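Virulence-associated protein I (Coxiella burnetii, PDB 3TRB) probably binds DNA through a helix-turn-helix domain, as the antidote protein of a HigA-type addiction module. Local coordinates at residues P11-E16 with T45-G50; R52-D57 with F72-Q77. All coordinates share one frame; numbering follows the deposited sequence. Where two conformers were deposited one is given.

Contact 1: P11-E16 with T45-G50; sequences PIHPGE and TAILNG
H13 and G15 meet the end of helix 41-48 in the helix-turn-helix fold of this HTH_XRE family protein. H13 is the N-cap of helix 14-24. G50 closes helix 41-48 in a Schellman motif, with positive phi (70°). The contact thus joins the start of one helix to the end of another.

The capping bond runs from G15 N to H13 ND1 at 3.0 Å. G15 N lies tilted out of the ring plane. The side chain gets there with CG anti to the backbone N (chi1 -168°), which also carries the ring across to G50.

The ring packs between two residues. P14 CD lies against one face, offset toward the rim. The opposite face takes a CH-pi contact from G50 CA, 3.4 Å from the ring centroid and nearly on the ring normal. Elsewhere, Y80 of helix 70-96 meets the ring edge-to-face.

No hydrogen bond crosses between the segments. The helices are nonetheless very close, with G15 CA and L48 CA 4.0 Å apart. G15 has no side chain, which lets its CA come right up to the I47 carbonyl. The L48 CB points away, but its extended chain brings CD2 to 3.7 Å from G15 O.

I47 O accepts G50 N within its own turn. It also takes a CA-H...O contact from G15 CA at 3.1 Å, and H13 CE1 comes obliquely within 3.2 Å of it.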
# COMPACT_ATOMS: atom_id res chain seq x y z
N PRO A 11 -2.96 26.48 -1.85
CA PRO A 11 -1.71 25.73 -1.95
C PRO A 11 -0.55 26.51 -1.35
O PRO A 11 -0.39 27.70 -1.65
CB PRO A 11 -1.51 25.57 -3.46
CG PRO A 11 -2.87 25.72 -4.04
CD PRO A 11 -3.57 26.71 -3.17
N ILE A 12 0.25 25.87 -0.51
CA ILE A 12 1.44 26.49 0.05
C ILE A 12 2.67 25.84 -0.54
O ILE A 12 3.00 24.71 -0.21
CB ILE A 12 1.50 26.33 1.58
CG1 ILE A 12 0.18 26.78 2.23
CG2 ILE A 12 2.68 27.10 2.16
CD1 ILE A 12 -0.03 28.27 2.20
N HIS A 13 3.35 26.55 -1.44
CA HIS A 13 4.58 26.03 -2.02
C HIS A 13 5.65 25.92 -0.94
O HIS A 13 5.79 26.82 -0.12
CB HIS A 13 5.07 26.90 -3.18
CG HIS A 13 6.14 26.26 -4.00
ND1 HIS A 13 7.48 26.39 -3.70
CD2 HIS A 13 6.08 25.48 -5.11
CE1 HIS A 13 8.20 25.72 -4.58
NE2 HIS A 13 7.37 25.16 -5.45
N PRO A 14 6.40 24.81 -0.93
CA PRO A 14 7.45 24.58 0.06
C PRO A 14 8.40 25.77 0.17
O PRO A 14 8.91 26.05 1.26
CB PRO A 14 8.18 23.36 -0.48
CG PRO A 14 7.14 22.62 -1.24
CD PRO A 14 6.27 23.68 -1.87
N GLY A 15 8.64 26.45 -0.94
CA GLY A 15 9.52 27.61 -0.95
C GLY A 15 9.05 28.70 -0.01
O GLY A 15 9.86 29.44 0.54
N GLU A 16 7.74 28.79 0.17
CA GLU A 16 7.16 29.74 1.11
C GLU A 16 7.63 29.43 2.52
O GLU A 16 8.05 30.32 3.26
CB GLU A 16 5.64 29.68 1.06
CG GLU A 16 4.96 30.96 0.61
CD GLU A 16 3.48 30.95 0.91
OE1 GLU A 16 3.11 30.80 2.09
OE2 GLU A 16 2.67 31.08 -0.04
N THR A 45 16.89 29.79 -5.29
CA THR A 45 16.05 30.90 -5.71
C THR A 45 14.77 30.42 -6.40
O THR A 45 13.69 30.95 -6.15
CB THR A 45 16.81 31.85 -6.65
OG1 THR A 45 17.82 32.55 -5.92
CG2 THR A 45 15.86 32.86 -7.27
N ALA A 46 14.91 29.42 -7.27
CA ALA A 46 13.77 28.87 -7.98
C ALA A 46 12.75 28.26 -7.02
O ALA A 46 11.55 28.44 -7.19
CB ALA A 46 14.23 27.84 -9.00
N ILE A 47 13.24 27.55 -6.01
CA ILE A 47 12.37 26.95 -5.01
C ILE A 47 11.68 28.03 -4.18
O ILE A 47 10.48 27.94 -3.92
CB ILE A 47 13.16 26.01 -4.08
CG1 ILE A 47 13.69 24.80 -4.86
CG2 ILE A 47 12.29 25.56 -2.91
CD1 ILE A 47 14.60 23.91 -4.05
N LEU A 48 12.44 29.04 -3.79
CA LEU A 48 11.89 30.15 -3.01
C LEU A 48 10.79 30.89 -3.77
O LEU A 48 9.83 31.36 -3.17
CB LEU A 48 13.00 31.12 -2.61
CG LEU A 48 14.04 30.61 -1.61
CD1 LEU A 48 15.13 31.64 -1.38
CD2 LEU A 48 13.37 30.24 -0.29
N ASN A 49 10.95 30.99 -5.08
CA ASN A 49 9.98 31.70 -5.91
C ASN A 49 8.85 30.81 -6.41
O ASN A 49 7.98 31.25 -7.17
CB ASN A 49 10.68 32.37 -7.10
CG ASN A 49 11.66 33.45 -6.67
OD1 ASN A 49 11.53 34.02 -5.59
ND2 ASN A 49 12.64 33.73 -7.52
N GLY A 50 8.86 29.55 -5.97
CA GLY A 50 7.82 28.61 -6.34
C GLY A 50 7.87 28.21 -7.81
O GLY A 50 6.86 27.82 -8.39

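Contact 2: R52-D57 with F72-Q77; sequences RSITAD and FWLNLQ
I54 and Q77 are tied together by one hydrogen bond, from I54 N to Q77 OE1, at 2.9 Å. It joins the loop before helix 56-66 to the long helix 70-96. The loop belongs to the helix-turn-helix region.

The Q77 side chain starts from a CB directed at the loop. CG is anti to the backbone N (chi1 -172°), and the chain then bends at chi2 (66°). CG comes no nearer than 4.2 Å to I54 N. CD lies 3.6 Å from S53 CB. At the tip the amide divides its work. OE1 takes the I54 N-H on a fairly straight path (167° at the hydrogen), with the donor well above the carbonyl plane. NE2 donates to a water at 3.2 Å, and the same water is hydrogen-bonded to S53 OG. NE2 also has D81 OD1 as a partner in its own helix.

Beside this polar tip the contact is apolar. I54 CD1 lies 3.8 Å from W73 CE3, and the two side chains cross obliquely. L74 CD2 sits 3.5 Å from I54 O, near the loop backbone. A59 and L62 of helix 56-66 pack on I54 as well. L74 also touches I82 of the second subunit, so this corner borders a subunit interface.

The chemistry is that of a buried glutamine serving a loop backbone. The I54 N-H at OE1 and the D81 carboxylate at NE2 are consistent with one orientation of the amide, and the water is compatible with it.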
# COMPACT_ATOMS: atom_id res chain seq x y z
N ARG A 52 10.23 25.95 -8.90
CA ARG A 52 10.73 24.58 -8.97
C ARG A 52 10.33 23.79 -7.73
O ARG A 52 10.07 24.36 -6.67
CB ARG A 52 12.25 24.55 -9.17
CG ARG A 52 12.72 25.03 -10.54
CD ARG A 52 12.12 24.21 -11.67
NE ARG A 52 12.65 24.60 -12.97
CZ ARG A 52 12.12 25.53 -13.76
NH1 ARG A 52 11.03 26.18 -13.38
NH2 ARG A 52 12.68 25.81 -14.93
N SER A 53 10.27 22.47 -7.88
CA SER A 53 9.84 21.59 -6.81
C SER A 53 11.01 21.12 -5.95
O SER A 53 12.17 21.25 -6.33
CB SER A 53 9.11 20.37 -7.38
OG SER A 53 7.97 20.76 -8.13
N ILE A 54 10.69 20.58 -4.78
CA ILE A 54 11.70 19.95 -3.94
C ILE A 54 11.86 18.49 -4.34
O ILE A 54 10.95 17.68 -4.14
CB ILE A 54 11.34 20.02 -2.44
CG1 ILE A 54 11.33 21.47 -1.96
CG2 ILE A 54 12.32 19.20 -1.62
CD1 ILE A 54 11.19 21.61 -0.46
N THR A 55 13.02 18.16 -4.91
CA THR A 55 13.31 16.78 -5.28
C THR A 55 13.81 16.01 -4.06
O THR A 55 14.05 16.60 -3.01
CB THR A 55 14.37 16.72 -6.39
OG1 THR A 55 15.61 17.26 -5.90
CG2 THR A 55 13.92 17.51 -7.60
N ALA A 56 13.95 14.70 -4.21
CA ALA A 56 14.45 13.87 -3.12
C ALA A 56 15.86 14.27 -2.71
O ALA A 56 16.20 14.25 -1.53
CB ALA A 56 14.41 12.40 -3.52
N ASP A 57 16.67 14.64 -3.70
CA ASP A 57 18.04 15.08 -3.42
C ASP A 57 18.05 16.35 -2.58
O ASP A 57 18.82 16.46 -1.62
CB ASP A 57 18.80 15.31 -4.73
CG ASP A 57 20.22 15.77 -4.50
OD1 ASP A 57 21.11 14.91 -4.36
OD2 ASP A 57 20.45 17.00 -4.45
N PHE A 72 9.66 15.19 5.71
CA PHE A 72 9.00 16.46 6.02
C PHE A 72 8.91 17.36 4.79
O PHE A 72 7.86 17.92 4.50
CB PHE A 72 9.74 17.19 7.15
CG PHE A 72 9.33 18.62 7.31
CD1 PHE A 72 8.23 18.96 8.08
CD2 PHE A 72 10.05 19.63 6.70
CE1 PHE A 72 7.86 20.28 8.24
CE2 PHE A 72 9.69 20.96 6.85
CZ PHE A 72 8.59 21.28 7.62
N TRP A 73 10.02 17.49 4.08
CA TRP A 73 10.09 18.39 2.93
C TRP A 73 9.34 17.87 1.71
O TRP A 73 8.71 18.63 0.99
CB TRP A 73 11.55 18.70 2.57
CG TRP A 73 12.25 19.49 3.64
CD1 TRP A 73 13.15 19.02 4.55
CD2 TRP A 73 12.09 20.88 3.91
NE1 TRP A 73 13.57 20.04 5.37
CE2 TRP A 73 12.93 21.19 5.00
CE3 TRP A 73 11.32 21.90 3.34
CZ2 TRP A 73 13.02 22.48 5.53
CZ3 TRP A 73 11.41 23.18 3.87
CH2 TRP A 73 12.26 23.45 4.95
N LEU A 74 9.39 16.56 1.50
CA LEU A 74 8.68 15.95 0.38
C LEU A 74 7.17 15.99 0.61
O LEU A 74 6.40 16.15 -0.33
CB LEU A 74 9.15 14.52 0.14
CG LEU A 74 10.58 14.37 -0.37
CD1 LEU A 74 10.90 12.91 -0.67
CD2 LEU A 74 10.79 15.22 -1.61
N ASN A 75 6.76 15.84 1.86
CA ASN A 75 5.34 15.92 2.21
C ASN A 75 4.78 17.33 2.02
O ASN A 75 3.60 17.50 1.73
CB ASN A 75 5.10 15.43 3.64
CG ASN A 75 4.87 13.93 3.71
OD1 ASN A 75 4.93 13.24 2.69
ND2 ASN A 75 4.62 13.42 4.90
N LEU A 76 5.63 18.34 2.20
CA LEU A 76 5.24 19.71 1.91
C LEU A 76 4.98 19.86 0.42
O LEU A 76 4.01 20.49 0.01
CB LEU A 76 6.33 20.69 2.36
CG LEU A 76 6.47 20.91 3.87
CD1 LEU A 76 7.53 21.96 4.15
CD2 LEU A 76 5.14 21.33 4.47
N GLN A 77 5.85 19.26 -0.39
CA GLN A 77 5.68 19.30 -1.84
C GLN A 77 4.43 18.54 -2.26
O GLN A 77 3.69 18.98 -3.13
CB GLN A 77 6.91 18.72 -2.53
CG GLN A 77 6.91 18.91 -4.04
CD GLN A 77 7.02 20.37 -4.44
OE1 GLN A 77 7.94 21.07 -4.02
NE2 GLN A 77 6.08 20.83 -5.25
O HOH W 1 6.74 23.07 -7.46

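Overall arrangement
The centres of the two contacts lie 10 Å apart, both within about 6 Å of the centre of the chain in space. They come in series. Contact 1 closes at G50, and contact 2 opens two residues later at R52. P14 bridges them, touching both I54 and Q77. The A46 O and R52 N pair is a probable hydrogen bond, and H13 NE2 packs on R52 O. Contact 1 thus ties the helix-turn-helix region (45-50) to helix 14-24, and contact 2 ties it (52-57) to helix 70-96. No other subunit touches contact 1. Contact 2 borders a second subunit, and segment 72-77 meets a third through N75.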